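Local coordinates for citryl-spermidine/3,4-dihydroxybenzoyl-citryl-spermidine:spermidine ligase (Bacillus anthracis, PDB 3TO3), which catalyses the ATP-dependent condensation of spermidine with citryl-spermidine intermediates in the biosynthesis of the siderophore petrobactin, at residues N200-Y211 / F350-N358; R230-Y241 / D265-E273. All coordinates share one frame; numbering follows the deposited sequence.

Contact 1: N200-Y211 / F350-N358; sequences NATVGYENEVIY and FSSVMYDTN
The carbonyl O of Met-354, a selenomethionine, takes the backbone N-H of Thr-202 at 3.0 Å and is also approached by Ala-201 CA, a C-H...O contact. This belongs to an antiparallel pairing in which the short strand 201-203 lies beside strand 345-355 of the mixed sheet in the IucA/IucC region. Met-354 N returns a bond to Thr-202 O, and Gly-204 N and Asp-356 N extend the ladder to Ser-352 O and Asn-200 O. Past the strand, a type II turn, Gly-204 to Asn-207, leads into helix 208-219, whose Tyr-211 sets CE1 3.8 Å from Val-353 CB; its hydroxyl bonds to Phe-243 O. Val-203 CG2 sits over one face of the Tyr-211 ring. On the face opposite Val-203 and Val-353, Thr-202 and Met-354 run side by side, pointing the same way, OG1 3.6 Å from the terminal CE. With CG swung directly away from the backbone N (chi1 -180°), the Tyr-355 ring offers a face to Asn-200 CB, 4.1 Å from its centroid, a CH-pi contact. A water donates both to Asn-200 OD1 and to Tyr-355 OH, which also bonds to Asp-262; a second accepts from Asn-200 ND2 and donates to Asp-356 O.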
loop_
_atom_site.group_PDB
_atom_site.type_symbol
_atom_site.label_atom_id
_atom_site.label_comp_id
_atom_site.label_asym_id
_atom_site.label_seq_id
_atom_site.Cartn_x
_atom_site.Cartn_y
_atom_site.Cartn_z
ATOM N N ASN B 200 -22.324 14.024 9.064
ATOM C CA ASN B 200 -21.460 13.960 7.889
ATOM C C ASN B 200 -22.012 13.469 6.544
ATOM O O ASN B 200 -21.326 13.541 5.515
ATOM C CB ASN B 200 -20.142 13.282 8.275
ATOM C CG ASN B 200 -19.456 14.012 9.450
ATOM O OD1 ASN B 200 -19.528 13.587 10.607
ATOM N ND2 ASN B 200 -18.844 15.144 9.151
ATOM N N ALA B 201 -23.254 13.013 6.517
ATOM C CA ALA B 201 -23.749 12.406 5.282
ATOM C C ALA B 201 -24.696 13.379 4.612
ATOM O O ALA B 201 -25.452 14.061 5.298
ATOM C CB ALA B 201 -24.448 11.107 5.580
ATOM N N THR B 202 -24.622 13.469 3.286
ATOM C CA THR B 202 -25.545 14.277 2.498
ATOM C C THR B 202 -25.929 13.582 1.206
ATOM O O THR B 202 -25.160 12.867 0.591
ATOM C CB THR B 202 -24.962 15.633 2.034
ATOM O OG1 THR B 202 -23.624 15.434 1.567
ATOM C CG2 THR B 202 -24.962 16.654 3.149
ATOM N N VAL B 203 -27.155 13.827 0.812
ATOM C CA VAL B 203 -27.656 13.510 -0.494
ATOM C C VAL B 203 -27.068 14.560 -1.433
ATOM O O VAL B 203 -26.565 15.591 -0.981
ATOM C CB VAL B 203 -29.165 13.588 -0.372
ATOM C CG1 VAL B 203 -29.820 14.197 -1.598
ATOM C CG2 VAL B 203 -29.709 12.219 0.046
ATOM N N GLY B 204 -27.051 14.278 -2.724
ATOM C CA GLY B 204 -26.602 15.263 -3.694
ATOM C C GLY B 204 -27.425 16.556 -3.679
ATOM O O GLY B 204 -28.554 16.585 -3.202
ATOM N N TYR B 205 -26.861 17.627 -4.226
ATOM C CA TYR B 205 -27.516 18.925 -4.221
ATOM C C TYR B 205 -28.928 18.788 -4.805
ATOM O O TYR B 205 -29.107 18.265 -5.922
ATOM C CB TYR B 205 -26.680 19.919 -5.056
ATOM C CG TYR B 205 -27.231 21.333 -5.116
ATOM C CD1 TYR B 205 -27.275 22.134 -3.968
ATOM C CD2 TYR B 205 -27.693 21.872 -6.313
ATOM C CE1 TYR B 205 -27.783 23.429 -4.004
ATOM C CE2 TYR B 205 -28.206 23.174 -6.367
ATOM C CZ TYR B 205 -28.240 23.944 -5.207
ATOM O OH TYR B 205 -28.746 25.220 -5.243
ATOM N N GLU B 206 -29.922 19.239 -4.025
ATOM C CA GLU B 206 -31.331 19.286 -4.427
ATOM C C GLU B 206 -31.901 17.932 -4.829
ATOM O O GLU B 206 -32.891 17.859 -5.550
ATOM C CB GLU B 206 -31.525 20.265 -5.584
ATOM C CG GLU B 206 -31.375 21.718 -5.159
ATOM C CD GLU B 206 -31.674 22.691 -6.290
ATOM O OE1 GLU B 206 -31.608 23.924 -6.039
ATOM O OE2 GLU B 206 -31.958 22.216 -7.425
ATOM N N ASN B 207 -31.268 16.870 -4.347
ATOM C CA ASN B 207 -31.635 15.499 -4.681
ATOM C C ASN B 207 -32.508 14.790 -3.630
ATOM O O ASN B 207 -32.850 13.637 -3.800
ATOM C CB ASN B 207 -30.361 14.682 -4.959
ATOM C CG ASN B 207 -30.650 13.376 -5.676
ATOM O OD1 ASN B 207 -31.304 13.343 -6.725
ATOM N ND2 ASN B 207 -30.190 12.290 -5.094
ATOM N N GLU B 208 -32.839 15.463 -2.537
ATOM C CA GLU B 208 -33.622 14.828 -1.463
ATOM C C GLU B 208 -34.887 14.064 -1.890
ATOM O O GLU B 208 -35.114 12.947 -1.436
ATOM C CB GLU B 208 -33.976 15.825 -0.350
ATOM C CG GLU B 208 -32.781 16.530 0.253
ATOM C CD GLU B 208 -32.375 17.814 -0.482
ATOM O OE1 GLU B 208 -32.909 18.096 -1.591
ATOM O OE2 GLU B 208 -31.511 18.545 0.077
ATOM N N VAL B 209 -35.717 14.639 -2.748
ATOM C CA VAL B 209 -36.934 13.929 -3.099
ATOM C C VAL B 209 -36.644 12.677 -3.929
ATOM O O VAL B 209 -37.196 11.612 -3.681
ATOM C CB VAL B 209 -37.958 14.838 -3.805
ATOM C CG1 VAL B 209 -39.175 14.019 -4.238
ATOM C CG2 VAL B 209 -38.373 15.983 -2.869
ATOM N N ILE B 210 -35.784 12.808 -4.925
ATOM C CA ILE B 210 -35.448 11.680 -5.786
ATOM C C ILE B 210 -34.711 10.593 -4.984
ATOM O O ILE B 210 -34.932 9.399 -5.169
ATOM C CB ILE B 210 -34.585 12.142 -6.966
ATOM C CG1 ILE B 210 -35.371 13.120 -7.867
ATOM C CG2 ILE B 210 -34.118 10.953 -7.782
ATOM C CD1 ILE B 210 -36.556 12.505 -8.547
ATOM N N TYR B 211 -33.856 11.015 -4.063
ATOM C CA TYR B 211 -33.155 10.070 -3.213
ATOM C C TYR B 211 -34.117 9.239 -2.356
ATOM O O TYR B 211 -33.959 8.024 -2.273
ATOM C CB TYR B 211 -32.129 10.782 -2.327
ATOM C CG TYR B 211 -31.506 9.853 -1.331
ATOM C CD1 TYR B 211 -30.343 9.148 -1.647
ATOM C CD2 TYR B 211 -32.068 9.673 -0.073
ATOM C CE1 TYR B 211 -29.773 8.291 -0.754
ATOM C CE2 TYR B 211 -31.497 8.811 0.840
ATOM C CZ TYR B 211 -30.345 8.118 0.496
ATOM O OH TYR B 211 -29.761 7.243 1.399
ATOM N N PHE B 350 -28.836 10.038 -11.553
ATOM C CA PHE B 350 -30.035 10.731 -11.115
ATOM C C PHE B 350 -30.128 10.857 -9.599
ATOM O O PHE B 350 -31.019 11.522 -9.056
ATOM C CB PHE B 350 -31.304 10.087 -11.720
ATOM C CG PHE B 350 -31.502 8.666 -11.312
ATOM C CD1 PHE B 350 -30.967 7.635 -12.075
ATOM C CD2 PHE B 350 -32.179 8.353 -10.149
ATOM C CE1 PHE B 350 -31.113 6.330 -11.701
ATOM C CE2 PHE B 350 -32.326 7.040 -9.762
ATOM C CZ PHE B 350 -31.794 6.017 -10.547
ATOM N N SER B 351 -29.190 10.233 -8.912
ATOM C CA SER B 351 -29.176 10.310 -7.468
ATOM C C SER B 351 -27.769 10.067 -6.937
ATOM O O SER B 351 -26.958 9.400 -7.598
ATOM C CB SER B 351 -30.157 9.296 -6.923
ATOM O OG SER B 351 -30.361 9.500 -5.559
ATOM N N SER B 352 -27.458 10.614 -5.765
ATOM C CA SER B 352 -26.123 10.415 -5.210
ATOM C C SER B 352 -26.167 10.644 -3.725
ATOM O O SER B 352 -27.051 11.299 -3.254
ATOM C CB SER B 352 -25.121 11.374 -5.837
ATOM O OG SER B 352 -25.367 12.672 -5.360
ATOM N N VAL B 353 -25.227 10.065 -2.994
ATOM C CA VAL B 353 -25.191 10.219 -1.554
ATOM C C VAL B 353 -23.769 9.961 -1.116
ATOM O O VAL B 353 -23.051 9.221 -1.780
ATOM C CB VAL B 353 -26.119 9.209 -0.873
ATOM C CG1 VAL B 353 -25.588 7.794 -1.068
ATOM C CG2 VAL B 353 -26.286 9.549 0.606
HETATM N N MSE B 354 -23.365 10.548 -0.001
HETATM C CA MSE B 354 -22.013 10.345 0.501
HETATM C C MSE B 354 -21.847 10.642 2.004
HETATM O O MSE B 354 -22.651 11.335 2.637
HETATM C CB MSE B 354 -21.085 11.261 -0.239
HETATM C CG MSE B 354 -21.246 12.651 0.317
HETATM SE SE MSE B 354 -20.341 13.938 -0.751
HETATM C CE MSE B 354 -21.903 14.842 -1.517
ATOM N N TYR B 355 -20.770 10.120 2.560
ATOM C CA TYR B 355 -20.398 10.377 3.935
ATOM C C TYR B 355 -18.991 10.945 3.861
ATOM O O TYR B 355 -18.080 10.267 3.408
ATOM C CB TYR B 355 -20.402 9.069 4.706
ATOM C CG TYR B 355 -20.031 9.190 6.166
ATOM C CD1 TYR B 355 -21.008 9.418 7.130
ATOM C CD2 TYR B 355 -18.714 9.045 6.586
ATOM C CE1 TYR B 355 -20.686 9.507 8.481
ATOM C CE2 TYR B 355 -18.380 9.104 7.934
ATOM C CZ TYR B 355 -19.365 9.344 8.876
ATOM O OH TYR B 355 -19.038 9.403 10.210
ATOM N N ASP B 356 -18.837 12.201 4.251
ATOM C CA ASP B 356 -17.613 12.951 3.991
ATOM C C ASP B 356 -17.242 13.711 5.237
ATOM O O ASP B 356 -18.011 14.521 5.711
ATOM C CB ASP B 356 -17.818 13.956 2.843
ATOM C CG ASP B 356 -16.612 14.896 2.645
ATOM O OD1 ASP B 356 -16.808 16.080 2.240
ATOM O OD2 ASP B 356 -15.464 14.445 2.881
ATOM N N THR B 357 -16.042 13.467 5.738
ATOM C CA THR B 357 -15.533 14.169 6.901
ATOM C C THR B 357 -14.309 14.999 6.542
ATOM O O THR B 357 -13.910 15.096 5.378
ATOM C CB THR B 357 -15.156 13.177 8.008
ATOM O OG1 THR B 357 -14.111 12.303 7.547
ATOM C CG2 THR B 357 -16.376 12.348 8.389
ATOM N N ASN B 358 -13.736 15.619 7.559
ATOM C CA ASN B 358 -12.461 16.306 7.429
ATOM C C ASN B 358 -11.390 15.433 6.773
ATOM O O ASN B 358 -10.793 15.832 5.766
ATOM C CB ASN B 358 -11.950 16.746 8.815
ATOM C CG ASN B 358 -12.472 18.113 9.236
ATOM O OD1 ASN B 358 -12.746 18.975 8.394
ATOM N ND2 ASN B 358 -12.598 18.320 10.547
HETATM O O HOH W 1 -20.545 11.431 11.479
HETATM O O HOH W 2 -19.404 17.194 6.953
#

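Contact 2: R230-Y241 / D265-E273; sequences RIHSMGCDPKQY and DKGIIYLGE
Lys-266 runs from the Tyr-241 hydroxyl to the methyl of selenomethionine Met-234. Its CB is 3.7 Å from Tyr-241 OH and also near Cys-236 SG; CG and CD continue past that sulfur, CD at 3.5 Å. Bends at chi2 and chi3 (-116° and 96°) then carry CE to the terminal methyl of Met-234, and a further bend at chi4 (79°) leaves NZ beside the same methyl. The contact packs the end of helix 221-232 and the loop after it against strand 268-273, an outer strand of a three-stranded antiparallel sheet whose middle strand is 192-197 and whose other outer strand begins at Tyr-241.

Tyr-241 OH donates to Lys-266 O over 2.7 Å, with that oxygen near the plane of the ring at its edge. The same ring crosses Ile-269 at about a right angle, CE1 3.6 Å from CD1. Ile-269 uses both branches: CD1 also touches Ile-231 CG2, while CG2 packs 3.6 Å from Met-234 SE. Ile-231 CG1 reaches on to Leu-271 CD2, beside the classic beta bulge that Leu-271 and Gly-272 form opposite Trp-193.

Farther along the strand, the bent Arg-230 chain brings its guanidinium edge to Tyr-270 O. NH2 gives a sound bond of 2.7 Å lying in the carbonyl plane, and NE adds a weak one. The Tyr-270 ring itself stacks edge-to-face with His-8 of the second subunit, so this strand also borders the dimer partner.

Bonds to two strand-side carbonyls thus hold the Tyr-241 hydroxyl and the Arg-230 guanidinium, with the apolar Ile-269 cluster between them; without a backbone ladder, the join depends on side chains.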
loop_
_atom_site.group_PDB
_atom_site.type_symbol
_atom_site.label_atom_id
_atom_site.label_comp_id
_atom_site.label_asym_id
_atom_site.label_seq_id
_atom_site.Cartn_x
_atom_site.Cartn_y
_atom_site.Cartn_z
ATOM N N ARG B 230 -33.274 -1.869 13.427
ATOM C CA ARG B 230 -31.979 -2.272 13.950
ATOM C C ARG B 230 -31.240 -1.076 14.573
ATOM O O ARG B 230 -30.761 -1.157 15.694
ATOM C CB ARG B 230 -31.142 -2.963 12.864
ATOM C CG ARG B 230 -29.701 -3.179 13.262
ATOM C CD ARG B 230 -29.018 -4.227 12.401
ATOM N NE ARG B 230 -27.589 -3.950 12.221
ATOM C CZ ARG B 230 -26.694 -3.937 13.211
ATOM N NH1 ARG B 230 -27.079 -4.184 14.463
ATOM N NH2 ARG B 230 -25.409 -3.668 12.950
ATOM N N ILE B 231 -31.173 0.032 13.842
ATOM C CA ILE B 231 -30.596 1.277 14.332
ATOM C C ILE B 231 -31.260 1.707 15.635
ATOM O O ILE B 231 -30.591 2.090 16.582
ATOM C CB ILE B 231 -30.763 2.399 13.278
ATOM C CG1 ILE B 231 -30.091 2.010 11.964
ATOM C CG2 ILE B 231 -30.210 3.727 13.776
ATOM C CD1 ILE B 231 -30.366 2.971 10.812
ATOM N N HIS B 232 -32.584 1.630 15.685
ATOM C CA HIS B 232 -33.326 2.068 16.868
ATOM C C HIS B 232 -33.002 1.267 18.119
ATOM O O HIS B 232 -33.037 1.800 19.218
ATOM C CB HIS B 232 -34.836 2.041 16.632
ATOM C CG HIS B 232 -35.624 2.537 17.800
ATOM N ND1 HIS B 232 -35.699 3.874 18.131
ATOM C CD2 HIS B 232 -36.351 1.877 18.732
ATOM C CE1 HIS B 232 -36.453 4.018 19.206
ATOM N NE2 HIS B 232 -36.858 2.821 19.594
ATOM N N SER B 233 -32.683 -0.009 17.944
ATOM C CA SER B 233 -32.397 -0.895 19.064
ATOM C C SER B 233 -30.937 -0.775 19.505
ATOM O O SER B 233 -30.500 -1.449 20.436
ATOM C CB SER B 233 -32.702 -2.335 18.677
ATOM O OG SER B 233 -31.796 -2.763 17.670
HETATM N N MSE B 234 -30.173 0.049 18.802
HETATM C CA MSE B 234 -28.844 0.450 19.257
HETATM C C MSE B 234 -28.900 1.778 19.988
HETATM O O MSE B 234 -27.867 2.391 20.244
HETATM C CB MSE B 234 -27.864 0.545 18.110
HETATM C CG MSE B 234 -27.920 -0.647 17.227
HETATM SE SE MSE B 234 -26.772 -0.373 15.716
HETATM C CE MSE B 234 -25.135 -1.088 16.597
ATOM N N GLY B 235 -30.111 2.272 20.214
ATOM C CA GLY B 235 -30.293 3.541 20.886
ATOM C C GLY B 235 -29.927 4.726 20.015
ATOM O O GLY B 235 -29.514 5.772 20.513
ATOM N N CYS B 236 -30.102 4.573 18.710
ATOM C CA CYS B 236 -29.836 5.661 17.800
ATOM C C CYS B 236 -31.121 6.021 17.101
ATOM O O CYS B 236 -32.054 5.236 17.054
ATOM C CB CYS B 236 -28.756 5.263 16.790
ATOM S SG CYS B 236 -27.174 4.874 17.581
ATOM N N ASP B 237 -31.176 7.235 16.578
ATOM C CA ASP B 237 -32.391 7.736 15.985
ATOM C C ASP B 237 -32.329 7.559 14.470
ATOM O O ASP B 237 -31.630 8.291 13.767
ATOM C CB ASP B 237 -32.564 9.206 16.375
ATOM C CG ASP B 237 -33.787 9.850 15.753
ATOM O OD1 ASP B 237 -34.415 9.238 14.869
ATOM O OD2 ASP B 237 -34.101 10.996 16.142
ATOM N N PRO B 238 -33.129 6.623 13.950
ATOM C CA PRO B 238 -33.203 6.301 12.519
ATOM C C PRO B 238 -33.357 7.536 11.611
ATOM O O PRO B 238 -32.920 7.507 10.458
ATOM C CB PRO B 238 -34.454 5.429 12.427
ATOM C CG PRO B 238 -34.668 4.890 13.798
ATOM C CD PRO B 238 -34.131 5.897 14.752
ATOM N N LYS B 239 -33.996 8.593 12.101
ATOM C CA LYS B 239 -34.149 9.817 11.311
ATOM C C LYS B 239 -32.852 10.638 11.157
ATOM O O LYS B 239 -32.823 11.595 10.391
ATOM C CB LYS B 239 -35.254 10.708 11.899
ATOM C CG LYS B 239 -36.628 10.047 12.014
ATOM C CD LYS B 239 -37.678 11.063 12.474
ATOM C CE LYS B 239 -38.846 10.407 13.195
ATOM N NZ LYS B 239 -38.469 9.985 14.583
ATOM N N GLN B 240 -31.794 10.275 11.886
ATOM C CA GLN B 240 -30.516 10.979 11.788
ATOM C C GLN B 240 -29.558 10.360 10.765
ATOM O O GLN B 240 -28.376 10.740 10.710
ATOM C CB GLN B 240 -29.820 11.078 13.146
ATOM C CG GLN B 240 -30.564 11.915 14.184
ATOM C CD GLN B 240 -30.313 13.397 14.016
ATOM O OE1 GLN B 240 -30.913 14.045 13.164
ATOM N NE2 GLN B 240 -29.415 13.942 14.828
ATOM N N TYR B 241 -30.037 9.370 10.009
ATOM C CA TYR B 241 -29.158 8.629 9.090
ATOM C C TYR B 241 -29.611 8.594 7.642
ATOM O O TYR B 241 -30.806 8.527 7.352
ATOM C CB TYR B 241 -28.994 7.188 9.561
ATOM C CG TYR B 241 -28.265 7.073 10.867
ATOM C CD1 TYR B 241 -26.941 6.691 10.904
ATOM C CD2 TYR B 241 -28.900 7.371 12.070
ATOM C CE1 TYR B 241 -26.267 6.589 12.098
ATOM C CE2 TYR B 241 -28.230 7.290 13.267
ATOM C CZ TYR B 241 -26.904 6.882 13.270
ATOM O OH TYR B 241 -26.218 6.778 14.454
ATOM N N ASP B 265 -18.605 5.263 17.412
ATOM C CA ASP B 265 -19.549 6.276 17.835
ATOM C C ASP B 265 -20.861 6.283 17.029
ATOM O O ASP B 265 -21.680 7.183 17.182
ATOM C CB ASP B 265 -18.892 7.665 17.952
ATOM C CG ASP B 265 -18.594 8.302 16.606
ATOM O OD1 ASP B 265 -17.851 9.306 16.585
ATOM O OD2 ASP B 265 -19.099 7.814 15.572
ATOM N N LYS B 266 -21.036 5.298 16.155
ATOM C CA LYS B 266 -22.265 5.162 15.377
ATOM C C LYS B 266 -22.488 6.266 14.364
ATOM O O LYS B 266 -23.603 6.482 13.919
ATOM C CB LYS B 266 -23.473 5.095 16.323
ATOM C CG LYS B 266 -23.242 4.228 17.556
ATOM C CD LYS B 266 -24.162 3.023 17.590
ATOM C CE LYS B 266 -23.515 1.755 17.030
ATOM N NZ LYS B 266 -22.584 1.087 18.026
ATOM N N GLY B 267 -21.407 6.920 13.955
ATOM C CA GLY B 267 -21.415 7.739 12.757
ATOM C C GLY B 267 -21.733 6.876 11.540
ATOM O O GLY B 267 -22.303 7.353 10.551
ATOM N N ILE B 268 -21.333 5.604 11.627
ATOM C CA ILE B 268 -21.521 4.616 10.578
ATOM C C ILE B 268 -22.031 3.317 11.201
ATOM O O ILE B 268 -21.527 2.848 12.227
ATOM C CB ILE B 268 -20.200 4.310 9.880
ATOM C CG1 ILE B 268 -19.893 5.350 8.835
ATOM C CG2 ILE B 268 -20.281 3.021 9.150
ATOM C CD1 ILE B 268 -18.501 5.111 8.284
ATOM N N ILE B 269 -23.053 2.730 10.606
ATOM C CA ILE B 269 -23.597 1.507 11.179
ATOM C C ILE B 269 -23.805 0.504 10.057
ATOM O O ILE B 269 -24.417 0.818 9.029
ATOM C CB ILE B 269 -24.957 1.735 11.866
ATOM C CG1 ILE B 269 -24.861 2.806 12.951
ATOM C CG2 ILE B 269 -25.487 0.435 12.438
ATOM C CD1 ILE B 269 -26.215 3.249 13.526
ATOM N N TYR B 270 -23.288 -0.700 10.267
ATOM C CA TYR B 270 -23.406 -1.758 9.298
ATOM C C TYR B 270 -24.824 -2.331 9.342
ATOM O O TYR B 270 -25.310 -2.706 10.396
ATOM C CB TYR B 270 -22.362 -2.846 9.589
ATOM C CG TYR B 270 -22.627 -4.136 8.844
ATOM C CD1 TYR B 270 -22.242 -4.301 7.527
ATOM C CD2 TYR B 270 -23.283 -5.192 9.462
ATOM C CE1 TYR B 270 -22.526 -5.499 6.829
ATOM C CE2 TYR B 270 -23.560 -6.377 8.784
ATOM C CZ TYR B 270 -23.176 -6.526 7.474
ATOM O OH TYR B 270 -23.472 -7.709 6.812
ATOM N N LEU B 271 -25.472 -2.412 8.189
ATOM C CA LEU B 271 -26.812 -2.988 8.093
ATOM C C LEU B 271 -26.781 -4.424 7.525
ATOM O O LEU B 271 -27.244 -5.360 8.175
ATOM C CB LEU B 271 -27.760 -2.072 7.321
ATOM C CG LEU B 271 -27.744 -0.688 7.957
ATOM C CD1 LEU B 271 -28.403 0.388 7.043
ATOM C CD2 LEU B 271 -28.415 -0.772 9.319
ATOM N N GLY B 272 -26.284 -4.593 6.306
ATOM C CA GLY B 272 -26.199 -5.923 5.707
ATOM C C GLY B 272 -25.955 -5.897 4.207
ATOM O O GLY B 272 -25.440 -4.919 3.670
ATOM N N GLU B 273 -26.359 -6.959 3.520
ATOM C CA GLU B 273 -26.034 -7.132 2.107
ATOM C C GLU B 273 -27.232 -6.844 1.229
ATOM O O GLU B 273 -28.361 -7.013 1.672
ATOM C CB GLU B 273 -25.517 -8.548 1.863
ATOM C CG GLU B 273 -24.443 -8.929 2.877
ATOM C CD GLU B 273 -23.793 -10.264 2.612
ATOM O OE1 GLU B 273 -24.262 -11.279 3.172
ATOM O OE2 GLU B 273 -22.793 -10.287 1.868
#

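Contacts 1 and 2 are both partly buried, with centres about 18 Å apart, and contact 2 is nested within the chain loop closed by contact 1. Helices 208-219 and 221-232, which follow each other in the chain, take part in one contact each. Contact 1 lies nearer the chain's centre and is mainly strand pairing, held by backbone bonds; contact 2 lies farther out, beside the second subunit, and relies on apolar side chains and side-chain-to-carbonyl bonds. The two touch directly where Tyr-355 CE1 packs 3.4 Å from Gly-267 O. Strand 241-246, which starts at Tyr-241, is common to both: Leu-242 and Ile-244 pack on Ala-201, Tyr-211, Val-353 and Tyr-355, Phe-243 on Ile-231 and Leu-271.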